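Local structure of mandelate racemase/muconate lactonizing protein (Alicyclobacillus acidocaldarius LAA1, 3QLD) at residues A77-L80 with S84-Q87; Q163-V168 with S327-E332; R176-I181 with D213-Q218; D227-L232 with L255-R260. The protein belongs to the mandelate racemase/muconate lactonizing family of the enolase superfamily, joining an N-terminal alpha+beta domain to a TIM-barrel-type domain. All coordinates share one frame; numbering follows the deposited sequence.

Contact 1: A77-L80 with S84-Q87; sequences ARWL and SQDQ
Trp79 uses its indole NE1 in a hydrogen bond to OE1 of Glu96, and one face of the same ring carries the side chain of Gln85. The bond to Glu96 engages the indole N-H, while the glutamine lies over the ring face. Gln85 CG stands 3.5 Å from the centroid of the six-membered ring, only 7° off the ring normal, a CH-pi contact over the face. Beyond CG the amide runs on almost level with the indole, the two planes 16° apart, so that stacking continues along the ring. NE2 of Gln85 sits 3.3 Å from CZ2 of Trp79, and Gln85 CD is equally near that carbon, while Gln85 OE1 stays 3.8 Å from Trp79 CE2. A bend at chi2 of Gln85 (23°) accompanies this placing and turns the amide over the ring. Trp79 stands in the last turn of helix 61-80, and Gln85 CB also comes against the carbonyl end of that helix, 3.9 Å from Leu80 O. A weak 3.4 Å bond from Ser84 OG reaches Gln85 OE1 and gives the amide a light tether. Thr93 and Ala97 also pack against the tryptophan, so the chain that follows helix 61-80 doubles back onto the helix end in the N-terminal domain. The chemistry is dispersion and CH-pi attraction between a polar but flat amide and an aromatic face, which leaves the indole N-H to its carboxylate partner.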
loop_
_atom_site.group_PDB
_atom_site.type_symbol
_atom_site.label_atom_id
_atom_site.label_comp_id
_atom_site.label_asym_id
_atom_site.label_seq_id
_atom_site.Cartn_x
_atom_site.Cartn_y
_atom_site.Cartn_z
ATOM N N ALA A 77 -17.100 -9.639 11.744
ATOM C CA ALA A 77 -18.425 -9.956 12.309
ATOM C C ALA A 77 -19.287 -10.698 11.311
ATOM O O ALA A 77 -19.956 -11.661 11.658
ATOM C CB ALA A 77 -19.139 -8.682 12.723
ATOM N N ARG A 78 -19.272 -10.259 10.057
ATOM C CA ARG A 78 -20.090 -10.917 9.042
ATOM C C ARG A 78 -19.641 -12.376 8.919
ATOM O O ARG A 78 -20.489 -13.287 8.884
ATOM C CB ARG A 78 -20.026 -10.170 7.693
ATOM C CG ARG A 78 -20.934 -10.738 6.557
ATOM C CD ARG A 78 -20.806 -9.890 5.235
ATOM N NE ARG A 78 -19.568 -10.219 4.495
ATOM C CZ ARG A 78 -18.734 -9.327 3.928
ATOM N NH1 ARG A 78 -18.978 -8.021 4.010
ATOM N NH2 ARG A 78 -17.641 -9.739 3.284
ATOM N N TRP A 79 -18.328 -12.602 8.916
ATOM C CA TRP A 79 -17.760 -13.938 8.757
ATOM C C TRP A 79 -18.079 -14.839 9.962
ATOM O O TRP A 79 -18.301 -16.042 9.781
ATOM C CB TRP A 79 -16.258 -13.835 8.524
ATOM C CG TRP A 79 -15.439 -15.118 8.406
ATOM C CD1 TRP A 79 -15.241 -15.849 7.271
ATOM C CD2 TRP A 79 -14.638 -15.758 9.436
ATOM N NE1 TRP A 79 -14.414 -16.914 7.522
ATOM C CE2 TRP A 79 -13.999 -16.878 8.829
ATOM C CE3 TRP A 79 -14.363 -15.470 10.780
ATOM C CZ2 TRP A 79 -13.164 -17.751 9.531
ATOM C CZ3 TRP A 79 -13.521 -16.335 11.497
ATOM C CH2 TRP A 79 -12.904 -17.478 10.843
ATOM N N LEU A 80 -18.106 -14.252 11.167
ATOM C CA LEU A 80 -18.365 -14.984 12.397
ATOM C C LEU A 80 -19.773 -15.547 12.410
ATOM O O LEU A 80 -20.034 -16.566 13.038
ATOM C CB LEU A 80 -18.151 -14.095 13.622
ATOM C CG LEU A 80 -16.684 -13.878 14.025
ATOM C CD1 LEU A 80 -16.656 -12.812 15.111
ATOM C CD2 LEU A 80 -15.997 -15.108 14.504
ATOM N N SER A 84 -20.424 -21.967 8.367
ATOM C CA SER A 84 -19.120 -22.625 8.480
ATOM C C SER A 84 -18.265 -22.247 9.746
ATOM O O SER A 84 -17.340 -22.961 10.133
ATOM C CB SER A 84 -18.345 -22.421 7.166
ATOM O OG SER A 84 -16.982 -22.820 7.292
ATOM N N GLN A 85 -18.578 -21.127 10.393
ATOM C CA GLN A 85 -17.975 -20.823 11.679
ATOM C C GLN A 85 -18.911 -21.289 12.831
ATOM O O GLN A 85 -18.625 -21.056 14.003
ATOM C CB GLN A 85 -17.613 -19.318 11.760
ATOM C CG GLN A 85 -16.207 -18.916 11.174
ATOM C CD GLN A 85 -15.610 -19.899 10.115
ATOM O OE1 GLN A 85 -16.132 -20.007 9.012
ATOM N NE2 GLN A 85 -14.498 -20.606 10.470
ATOM N N ASP A 86 -19.991 -21.995 12.465
ATOM C CA ASP A 86 -21.011 -22.544 13.374
ATOM C C ASP A 86 -20.543 -23.265 14.641
ATOM O O ASP A 86 -21.217 -23.206 15.685
ATOM C CB ASP A 86 -21.833 -23.571 12.595
ATOM C CG ASP A 86 -23.275 -23.539 12.952
ATOM O OD1 ASP A 86 -23.591 -23.023 14.053
ATOM O OD2 ASP A 86 -24.102 -24.032 12.145
ATOM N N GLN A 87 -19.453 -24.020 14.544
ATOM C CA GLN A 87 -19.056 -24.858 15.684
ATOM C C GLN A 87 -17.634 -24.612 16.080
ATOM O O GLN A 87 -17.314 -24.474 17.269
ATOM C CB GLN A 87 -19.309 -26.355 15.425
ATOM C CG GLN A 87 -18.788 -26.909 14.074
ATOM C CD GLN A 87 -18.453 -28.410 14.149
ATOM O OE1 GLN A 87 -19.079 -29.179 14.902
ATOM N NE2 GLN A 87 -17.449 -28.824 13.383
#

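Contact 2: Q163-V168 with S327-E332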
loop_
_atom_site.group_PDB
_atom_site.type_symbol
_atom_site.label_atom_id
_atom_site.label_comp_id
_atom_site.label_asym_id
_atom_site.label_seq_id
_atom_site.Cartn_x
_atom_site.Cartn_y
_atom_site.Cartn_z
ATOM N N GLN A 163 26.434 -6.295 27.988
ATOM C CA GLN A 163 25.077 -6.632 28.447
ATOM C C GLN A 163 24.618 -7.978 27.933
ATOM O O GLN A 163 23.557 -8.465 28.308
ATOM C CB GLN A 163 24.111 -5.526 28.072
ATOM C CG GLN A 163 24.435 -4.218 28.782
ATOM C CD GLN A 163 23.569 -3.088 28.322
ATOM O OE1 GLN A 163 22.369 -3.085 28.576
ATOM N NE2 GLN A 163 24.166 -2.111 27.642
ATOM N N GLY A 164 25.443 -8.579 27.076
ATOM C CA GLY A 164 25.227 -9.914 26.541
ATOM C C GLY A 164 24.542 -10.065 25.180
ATOM O O GLY A 164 24.254 -11.207 24.749
ATOM N N PHE A 165 24.255 -8.936 24.513
ATOM C CA PHE A 165 23.519 -8.978 23.220
ATOM C C PHE A 165 24.385 -9.743 22.258
ATOM O O PHE A 165 25.594 -9.499 22.208
ATOM C CB PHE A 165 23.348 -7.581 22.657
ATOM C CG PHE A 165 22.297 -6.773 23.342
ATOM C CD1 PHE A 165 20.941 -6.946 23.022
ATOM C CD2 PHE A 165 22.659 -5.817 24.298
ATOM C CE1 PHE A 165 19.957 -6.186 23.693
ATOM C CE2 PHE A 165 21.676 -5.045 24.945
ATOM C CZ PHE A 165 20.305 -5.244 24.616
ATOM N N ARG A 166 23.775 -10.602 21.460
ATOM C CA ARG A 166 24.515 -11.598 20.694
ATOM C C ARG A 166 24.753 -11.126 19.247
ATOM O O ARG A 166 25.361 -11.830 18.425
ATOM C CB ARG A 166 23.780 -12.932 20.746
ATOM C CG ARG A 166 23.750 -13.534 22.199
ATOM C CD ARG A 166 25.185 -13.841 22.748
ATOM N NE ARG A 166 25.086 -14.818 23.855
ATOM C CZ ARG A 166 24.502 -16.017 23.743
ATOM N NH1 ARG A 166 23.989 -16.398 22.585
ATOM N NH2 ARG A 166 24.423 -16.850 24.775
ATOM N N ARG A 167 24.281 -9.917 18.956
ATOM C CA ARG A 167 24.517 -9.280 17.635
ATOM C C ARG A 167 24.555 -7.820 17.849
ATOM O O ARG A 167 23.793 -7.292 18.694
ATOM C CB ARG A 167 23.399 -9.626 16.660
ATOM C CG ARG A 167 23.719 -9.294 15.173
ATOM C CD ARG A 167 22.636 -9.738 14.175
ATOM N NE ARG A 167 21.357 -9.053 14.445
ATOM C CZ ARG A 167 20.184 -9.581 14.097
ATOM N NH1 ARG A 167 20.146 -10.702 13.402
ATOM N NH2 ARG A 167 19.037 -8.963 14.374
ATOM N N VAL A 168 25.377 -7.116 17.081
ATOM C CA VAL A 168 25.109 -5.686 16.971
ATOM C C VAL A 168 24.720 -5.327 15.532
ATOM O O VAL A 168 25.330 -5.871 14.582
ATOM C CB VAL A 168 26.296 -4.754 17.421
ATOM C CG1 VAL A 168 26.532 -4.889 18.955
ATOM C CG2 VAL A 168 27.575 -4.996 16.592
ATOM N N SER A 327 11.430 -5.399 27.525
ATOM C CA SER A 327 10.456 -4.297 27.693
ATOM C C SER A 327 11.106 -3.031 28.176
ATOM O O SER A 327 10.775 -1.929 27.760
ATOM C CB SER A 327 9.453 -4.631 28.828
ATOM O OG SER A 327 8.627 -5.708 28.512
ATOM N N ASP A 328 11.998 -3.207 29.140
ATOM C CA ASP A 328 12.482 -2.086 29.891
ATOM C C ASP A 328 13.465 -1.206 29.109
ATOM O O ASP A 328 13.751 -0.099 29.544
ATOM C CB ASP A 328 13.049 -2.540 31.242
ATOM C CG ASP A 328 14.327 -3.381 31.114
ATOM O OD1 ASP A 328 14.874 -3.549 29.998
ATOM O OD2 ASP A 328 14.792 -3.895 32.169
ATOM N N ARG A 329 13.958 -1.674 27.954
ATOM C CA ARG A 329 14.863 -0.840 27.146
ATOM C C ARG A 329 14.062 0.335 26.568
ATOM O O ARG A 329 14.614 1.388 26.188
ATOM C CB ARG A 329 15.551 -1.646 26.022
ATOM C CG ARG A 329 16.597 -2.689 26.545
ATOM C CD ARG A 329 17.857 -2.825 25.629
ATOM N NE ARG A 329 18.359 -1.529 25.137
ATOM C CZ ARG A 329 19.616 -1.077 25.248
ATOM N NH1 ARG A 329 20.560 -1.813 25.837
ATOM N NH2 ARG A 329 19.924 0.140 24.768
ATOM N N TYR A 330 12.747 0.158 26.561
ATOM C CA TYR A 330 11.865 1.045 25.820
ATOM C C TYR A 330 10.847 1.795 26.734
ATOM O O TYR A 330 10.632 3.001 26.537
ATOM C CB TYR A 330 11.169 0.290 24.664
ATOM C CG TYR A 330 11.942 -0.735 23.773
ATOM C CD1 TYR A 330 12.988 -0.360 22.875
ATOM C CD2 TYR A 330 11.545 -2.080 23.760
ATOM C CE1 TYR A 330 13.649 -1.366 22.008
ATOM C CE2 TYR A 330 12.170 -3.051 22.927
ATOM C CZ TYR A 330 13.202 -2.712 22.042
ATOM O OH TYR A 330 13.725 -3.769 21.248
ATOM N N PHE A 331 10.265 1.102 27.728
ATOM C CA PHE A 331 9.180 1.672 28.569
ATOM C C PHE A 331 9.346 1.543 30.089
ATOM O O PHE A 331 9.521 0.437 30.575
ATOM C CB PHE A 331 7.887 0.945 28.252
ATOM C CG PHE A 331 7.511 0.959 26.805
ATOM C CD1 PHE A 331 7.012 2.114 26.225
ATOM C CD2 PHE A 331 7.573 -0.219 26.033
ATOM C CE1 PHE A 331 6.629 2.139 24.879
ATOM C CE2 PHE A 331 7.183 -0.216 24.683
ATOM C CZ PHE A 331 6.718 0.995 24.100
ATOM N N GLU A 332 9.170 2.652 30.827
ATOM C CA GLU A 332 9.027 2.624 32.290
ATOM C C GLU A 332 7.907 1.648 32.697
ATOM O O GLU A 332 8.071 0.910 33.649
ATOM C CB GLU A 332 8.732 4.038 32.879
ATOM C CG GLU A 332 8.551 4.136 34.474
ATOM C CD GLU A 332 7.086 4.010 35.002
ATOM O OE1 GLU A 332 6.123 4.494 34.360
ATOM O OE2 GLU A 332 6.878 3.424 36.087
#
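In both Phe165 (chi1 -76°) and Arg329 (chi1 -69°) the side chain leaves its backbone with CG anti to the carbonyl carbon, and the two reach toward each other from opposite directions. Bends at chi2 and chi3 then bring the arginine's end obliquely to the CE2-CZ part of the phenyl ring. Arg329 NH1 lies 3.5 Å from CE2 of Phe165, and its CD is 3.6 Å from CZ of the same ring; the ring and guanidinium planes are 69° apart. Gln163 meets the same nitrogen, its OE1 being 3.5 Å from Arg329 NH1, too long to count as a bond. The amide is held by its other end, where NE2 bonds to Ala159 O in the preceding helix. Between Gln163 and Phe165, Gly164 takes a positive phi in the Schellman motif that ends helix 150-162 and leads into strand 167-171. Behind its contact with the arginine, Phe165 is wedged among Val140, Ala142 and Ala160, and meets Phe342 edge-to-face. An apolar ring packed against strand 137-144 and helix 150-162 thus meets a cationic group at the surface, through van der Waals contact and a probably modest electrostatic pull from the glutamine oxygen.

Contact 3: R176-I181 with D213-Q218; sequences RDRAAI and DAYDLQ
Ile181 and Tyr215 make the close-packed half of this contact, whereas Arg178 and the tyrosine hydroxyl make its looser, outer half. CG2 of Ile181 makes the closest apolar approaches: it lies 3.6 Å from Tyr215 CB, at the root of the ring, and 3.9 Å from Leu217 CD2. The methyl is directed there because CG2 stands anti to the backbone N of Ile181, with CG1 beside that nitrogen (chi1 -60°). The other branch departs in a different direction and reaches Leu217 too, its CD1 4.1 Å from Leu217 CD1, and the isoleucine and leucine chains run roughly at right angles. Both aliphatic residues are buried.

Outward along the tyrosine the grip weakens. Arg178, one turn before Ile181 and exposed, extends from CG to NE and crosses Tyr215 at about a right angle. Its NE donates to Tyr215 OH over 3.3 Å with an angle of only 124° at the hydrogen, a weak and strongly bent bond, and the guanidinium is tilted 45° to the ring. The methylene part helps little more, with Arg178 CG 4.1 Å from Tyr215 CE2. Asp177, at the N-cap position, accepts from the adjacent Arg178 N at OD1 (2.6 Å), a bond to its own neighbour and not a capping bond.

Around this cluster, Leu217 also packs on Ile193 and Ala195 of strand 192-196, and Arg185, further along helix 178-187, bonds to the carbonyl of Tyr215. Arg178 additionally touches Gln211 of helix 206-211, so helix 178-187 is seated against both the next helix and the turn leading from it to strand 220-221.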
loop_
_atom_site.group_PDB
_atom_site.type_symbol
_atom_site.label_atom_id
_atom_site.label_comp_id
_atom_site.label_asym_id
_atom_site.label_seq_id
_atom_site.Cartn_x
_atom_site.Cartn_y
_atom_site.Cartn_z
ATOM N N ARG A 176 29.952 7.206 6.154
ATOM C CA ARG A 176 29.986 6.786 7.564
ATOM C C ARG A 176 29.569 5.333 7.552
ATOM O O ARG A 176 28.502 4.971 7.994
ATOM C CB ARG A 176 29.052 7.648 8.413
ATOM C CG ARG A 176 28.592 8.969 7.694
ATOM C CD ARG A 176 28.382 10.223 8.584
ATOM N NE ARG A 176 27.885 9.930 9.935
ATOM C CZ ARG A 176 26.851 10.528 10.527
ATOM N NH1 ARG A 176 26.505 10.173 11.768
ATOM N NH2 ARG A 176 26.163 11.490 9.897
ATOM N N ASP A 177 30.463 4.492 7.040
ATOM C CA ASP A 177 30.203 3.065 6.921
ATOM C C ASP A 177 31.483 2.251 7.182
ATOM O O ASP A 177 31.564 1.570 8.200
ATOM C CB ASP A 177 29.549 2.695 5.552
ATOM C CG ASP A 177 30.181 3.428 4.341
ATOM O OD1 ASP A 177 31.377 3.775 4.340
ATOM O OD2 ASP A 177 29.460 3.653 3.339
ATOM N N ARG A 178 32.439 2.335 6.265
ATOM C CA ARG A 178 33.661 1.494 6.318
ATOM C C ARG A 178 34.420 1.706 7.656
ATOM O O ARG A 178 34.856 0.743 8.296
ATOM C CB ARG A 178 34.560 1.786 5.103
ATOM C CG ARG A 178 35.613 0.717 4.871
ATOM C CD ARG A 178 36.756 1.182 3.989
ATOM N NE ARG A 178 37.913 0.267 4.066
ATOM C CZ ARG A 178 39.188 0.630 4.240
ATOM N NH1 ARG A 178 39.532 1.916 4.378
ATOM N NH2 ARG A 178 40.142 -0.311 4.268
ATOM N N ALA A 179 34.542 2.960 8.086
ATOM C CA ALA A 179 35.358 3.265 9.293
ATOM C C ALA A 179 34.783 2.661 10.601
ATOM O O ALA A 179 35.499 1.985 11.409
ATOM C CB ALA A 179 35.578 4.769 9.406
ATOM N N ALA A 180 33.482 2.869 10.791
ATOM C CA ALA A 180 32.786 2.261 11.904
ATOM C C ALA A 180 32.889 0.746 11.873
ATOM O O ALA A 180 33.252 0.150 12.896
ATOM C CB ALA A 180 31.299 2.713 11.947
ATOM N N ILE A 181 32.509 0.115 10.745
ATOM C CA ILE A 181 32.513 -1.349 10.646
ATOM C C ILE A 181 33.913 -1.969 10.834
ATOM O O ILE A 181 34.039 -2.971 11.550
ATOM C CB ILE A 181 31.855 -1.882 9.319
ATOM C CG1 ILE A 181 30.385 -1.420 9.236
ATOM C CG2 ILE A 181 32.017 -3.418 9.209
ATOM C CD1 ILE A 181 29.762 -1.506 7.827
ATOM N N ASP A 213 32.460 -6.163 2.065
ATOM C CA ASP A 213 32.527 -7.622 2.093
ATOM C C ASP A 213 33.717 -8.106 2.922
ATOM O O ASP A 213 33.714 -9.250 3.398
ATOM C CB ASP A 213 32.714 -8.137 0.650
ATOM C CG ASP A 213 31.404 -8.179 -0.138
ATOM O OD1 ASP A 213 30.304 -7.966 0.446
ATOM O OD2 ASP A 213 31.487 -8.403 -1.370
ATOM N N ALA A 214 34.709 -7.247 3.093
ATOM C CA ALA A 214 35.926 -7.689 3.819
ATOM C C ALA A 214 35.643 -7.981 5.317
ATOM O O ALA A 214 36.435 -8.679 5.971
ATOM C CB ALA A 214 37.033 -6.704 3.635
ATOM N N TYR A 215 34.500 -7.486 5.839
ATOM C CA TYR A 215 34.197 -7.570 7.270
ATOM C C TYR A 215 33.251 -8.617 7.751
ATOM O O TYR A 215 32.927 -8.631 8.971
ATOM C CB TYR A 215 33.813 -6.166 7.797
ATOM C CG TYR A 215 34.810 -5.151 7.358
ATOM C CD1 TYR A 215 36.126 -5.189 7.834
ATOM C CD2 TYR A 215 34.492 -4.177 6.429
ATOM C CE1 TYR A 215 37.079 -4.257 7.397
ATOM C CE2 TYR A 215 35.418 -3.277 5.977
ATOM C CZ TYR A 215 36.728 -3.325 6.473
ATOM O OH TYR A 215 37.667 -2.407 6.034
ATOM N N ASP A 216 32.782 -9.452 6.810
ATOM C CA ASP A 216 31.921 -10.585 7.082
ATOM C C ASP A 216 30.648 -10.236 7.889
ATOM O O ASP A 216 30.340 -10.895 8.864
ATOM C CB ASP A 216 32.744 -11.723 7.750
ATOM C CG ASP A 216 34.005 -12.085 6.942
ATOM O OD1 ASP A 216 34.175 -11.644 5.753
ATOM O OD2 ASP A 216 34.839 -12.822 7.522
ATOM N N LEU A 217 29.927 -9.188 7.446
ATOM C CA LEU A 217 28.614 -8.799 8.026
ATOM C C LEU A 217 27.654 -9.919 7.834
ATOM O O LEU A 217 27.690 -10.578 6.814
ATOM C CB LEU A 217 28.103 -7.517 7.301
ATOM C CG LEU A 217 28.921 -6.258 7.462
ATOM C CD1 LEU A 217 28.454 -5.161 6.502
ATOM C CD2 LEU A 217 28.846 -5.744 8.925
ATOM N N GLN A 218 26.766 -10.117 8.774
ATOM C CA GLN A 218 25.706 -11.074 8.628
ATOM C C GLN A 218 24.744 -10.681 7.467
ATOM O O GLN A 218 24.228 -11.556 6.766
ATOM C CB GLN A 218 24.967 -11.149 9.953
ATOM C CG GLN A 218 24.019 -12.288 10.063
ATOM C CD GLN A 218 23.362 -12.317 11.427
ATOM O OE1 GLN A 218 22.320 -11.674 11.646
ATOM N NE2 GLN A 218 23.998 -12.993 12.368
#

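Contact 4: D227-L232 with L255-R260; sequences DDWFDL and LKLTAR
Leu257 lays its CD2 methyl over the indole of Trp229, above the five-membered ring. The methyl is 3.6 Å from the centroid of that ring and 12° off the normal, a CH-pi contact made from helix 252-261 onto the first turn of helix 229-238. Its closest ring atom is CE2 of Trp229, at the fusion of the two rings, also 3.6 Å away. The leucine is brought there with CG anti to the backbone N (chi1 170°), while Trp229 has CG anti to the carbonyl carbon (chi1 -81°), which sends its indole toward the neighbouring helix. Farther along the ring, CZ3 of Trp229 comes 3.5 Å from Thr258 OG1. That approach is plain contact: the threonine hydroxyl has its hydrogen-bond partner in Glu254 O, one turn back in its own helix.

The helix carrying the tryptophan is capped just before it. Asp228 OD2 takes Asp231 N at 2.7 Å, from above the carboxylate plane, and Phe230 N in a second, weak bond, capping the turn that carries the indole. All three residues that meet across the helices are buried, and the second subunit completes the packing: Arg253 of that subunit makes a cation-pi contact with Trp229, and its Leu257 packs there too. The arrangement is that of two consecutive outer helices of a TIM-barrel-type domain, joined through strand 243-245 and packed side by side on the wall, here with the subunit interface added.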
loop_
_atom_site.group_PDB
_atom_site.type_symbol
_atom_site.label_atom_id
_atom_site.label_comp_id
_atom_site.label_asym_id
_atom_site.label_seq_id
_atom_site.Cartn_x
_atom_site.Cartn_y
_atom_site.Cartn_z
ATOM N N ASP A 227 13.100 1.862 -5.039
ATOM C CA ASP A 227 13.041 2.454 -6.425
ATOM C C ASP A 227 13.068 1.530 -7.641
ATOM O O ASP A 227 12.448 1.861 -8.674
ATOM C CB ASP A 227 14.182 3.471 -6.660
ATOM C CG ASP A 227 13.839 4.871 -6.153
ATOM O OD1 ASP A 227 12.648 5.115 -5.861
ATOM O OD2 ASP A 227 14.770 5.714 -6.050
ATOM N N ASP A 228 13.782 0.404 -7.551
ATOM C CA ASP A 228 13.933 -0.465 -8.712
ATOM C C ASP A 228 14.594 -1.822 -8.362
ATOM O O ASP A 228 15.632 -1.951 -7.687
ATOM C CB ASP A 228 14.389 0.398 -9.948
ATOM C CG ASP A 228 15.293 -0.298 -10.971
ATOM O OD1 ASP A 228 15.561 0.396 -11.995
ATOM O OD2 ASP A 228 15.716 -1.465 -10.825
ATOM N N TRP A 229 13.812 -2.823 -8.703
ATOM C CA TRP A 229 14.079 -4.179 -8.394
ATOM C C TRP A 229 15.338 -4.654 -9.107
ATOM O O TRP A 229 16.107 -5.462 -8.568
ATOM C CB TRP A 229 12.890 -5.008 -8.844
ATOM C CG TRP A 229 11.740 -5.019 -7.895
ATOM C CD1 TRP A 229 10.494 -4.463 -8.092
ATOM C CD2 TRP A 229 11.720 -5.592 -6.581
ATOM N NE1 TRP A 229 9.695 -4.687 -6.978
ATOM C CE2 TRP A 229 10.421 -5.376 -6.043
ATOM C CE3 TRP A 229 12.676 -6.284 -5.807
ATOM C CZ2 TRP A 229 10.051 -5.825 -4.765
ATOM C CZ3 TRP A 229 12.292 -6.770 -4.541
ATOM C CH2 TRP A 229 11.000 -6.522 -4.032
ATOM N N PHE A 230 15.575 -4.130 -10.317
ATOM C CA PHE A 230 16.741 -4.570 -11.045
ATOM C C PHE A 230 18.023 -3.985 -10.534
ATOM O O PHE A 230 19.032 -4.671 -10.589
ATOM C CB PHE A 230 16.579 -4.417 -12.562
ATOM C CG PHE A 230 16.039 -5.663 -13.165
ATOM C CD1 PHE A 230 14.711 -5.758 -13.513
ATOM C CD2 PHE A 230 16.844 -6.813 -13.232
ATOM C CE1 PHE A 230 14.205 -6.954 -14.015
ATOM C CE2 PHE A 230 16.371 -8.003 -13.734
ATOM C CZ PHE A 230 15.038 -8.081 -14.132
ATOM N N ASP A 231 17.969 -2.757 -9.991
ATOM C CA ASP A 231 19.139 -2.155 -9.316
ATOM C C ASP A 231 19.501 -3.014 -8.120
ATOM O O ASP A 231 20.683 -3.239 -7.840
ATOM C CB ASP A 231 18.846 -0.693 -8.829
ATOM C CG ASP A 231 18.777 0.349 -10.050
ATOM O OD1 ASP A 231 19.141 -0.007 -11.176
ATOM O OD2 ASP A 231 18.424 1.514 -9.836
ATOM N N LEU A 232 18.490 -3.456 -7.389
ATOM C CA LEU A 232 18.730 -4.325 -6.244
ATOM C C LEU A 232 19.366 -5.700 -6.645
ATOM O O LEU A 232 20.302 -6.233 -5.999
ATOM C CB LEU A 232 17.463 -4.485 -5.459
ATOM C CG LEU A 232 17.732 -5.122 -4.083
ATOM C CD1 LEU A 232 18.679 -4.191 -3.214
ATOM C CD2 LEU A 232 16.412 -5.309 -3.402
ATOM N N LEU A 255 8.143 -11.536 -1.904
ATOM C CA LEU A 255 9.222 -12.442 -1.491
ATOM C C LEU A 255 9.525 -13.395 -2.620
ATOM O O LEU A 255 10.673 -13.629 -2.893
ATOM C CB LEU A 255 8.850 -13.241 -0.234
ATOM C CG LEU A 255 9.995 -14.167 0.301
ATOM C CD1 LEU A 255 11.200 -13.359 0.733
ATOM C CD2 LEU A 255 9.487 -14.964 1.495
ATOM N N LYS A 256 8.509 -13.959 -3.278
ATOM C CA LYS A 256 8.741 -14.768 -4.520
ATOM C C LYS A 256 9.553 -14.046 -5.595
ATOM O O LYS A 256 10.485 -14.632 -6.198
ATOM C CB LYS A 256 7.428 -15.366 -5.112
ATOM C CG LYS A 256 6.930 -16.529 -4.290
ATOM C CD LYS A 256 5.553 -17.090 -4.826
ATOM C CE LYS A 256 5.097 -18.236 -3.902
ATOM N NZ LYS A 256 3.897 -19.007 -4.393
ATOM N N LEU A 257 9.220 -12.777 -5.814
ATOM C CA LEU A 257 9.892 -11.965 -6.815
ATOM C C LEU A 257 11.352 -11.698 -6.347
ATOM O O LEU A 257 12.310 -11.782 -7.142
ATOM C CB LEU A 257 9.134 -10.630 -7.016
ATOM C CG LEU A 257 9.903 -9.609 -7.886
ATOM C CD1 LEU A 257 10.117 -10.128 -9.364
ATOM C CD2 LEU A 257 9.275 -8.237 -7.869
ATOM N N THR A 258 11.512 -11.345 -5.067
ATOM C CA THR A 258 12.876 -11.169 -4.481
ATOM C C THR A 258 13.790 -12.336 -4.757
ATOM O O THR A 258 14.911 -12.164 -5.272
ATOM C CB THR A 258 12.794 -10.942 -2.961
ATOM O OG1 THR A 258 12.113 -9.722 -2.754
ATOM C CG2 THR A 258 14.189 -10.795 -2.356
ATOM N N ALA A 259 13.267 -13.522 -4.452
ATOM C CA ALA A 259 13.985 -14.772 -4.626
ATOM C C ALA A 259 14.259 -15.041 -6.109
ATOM O O ALA A 259 15.332 -15.503 -6.457
ATOM C CB ALA A 259 13.190 -15.901 -3.999
ATOM N N ARG A 260 13.302 -14.719 -6.981
ATOM C CA ARG A 260 13.441 -14.963 -8.405
ATOM C C ARG A 260 14.537 -14.063 -9.002
ATOM O O ARG A 260 15.323 -14.502 -9.869
ATOM C CB ARG A 260 12.084 -14.789 -9.123
ATOM C CG ARG A 260 12.107 -15.093 -10.616
ATOM C CD ARG A 260 12.188 -16.582 -10.921
ATOM N NE ARG A 260 12.218 -16.789 -12.362
ATOM C CZ ARG A 260 11.184 -17.242 -13.097
ATOM N NH1 ARG A 260 10.029 -17.566 -12.526
ATOM N NH2 ARG A 260 11.315 -17.402 -14.420
#

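Overall arrangement
Contact 1 stands apart in the N-terminal domain, its centre about 42 Å from that of contact 2 and 53 Å from that of contact 3. Contacts 2, 3 and 4 belong to the barrel-type domain. Contact 2 brings the turn between helix 150-162 and strand 167-171 against the loop 327-332, bracketing the other two; contact 3, at helix 178-187 and the turn before strand 220-221, is followed by contact 4, between helices 229-238 and 252-261, their centres about 24 Å apart. Contacts 2 and 3 touch, Arg167 NH1 lying 3.0 Å from Gln218 OE1, a probable hydrogen bond. Contacts 3 and 4 join near neighbours outside the barrel; contact 2 joins distant parts of the sequence, and contact 4 also meets the second subunit.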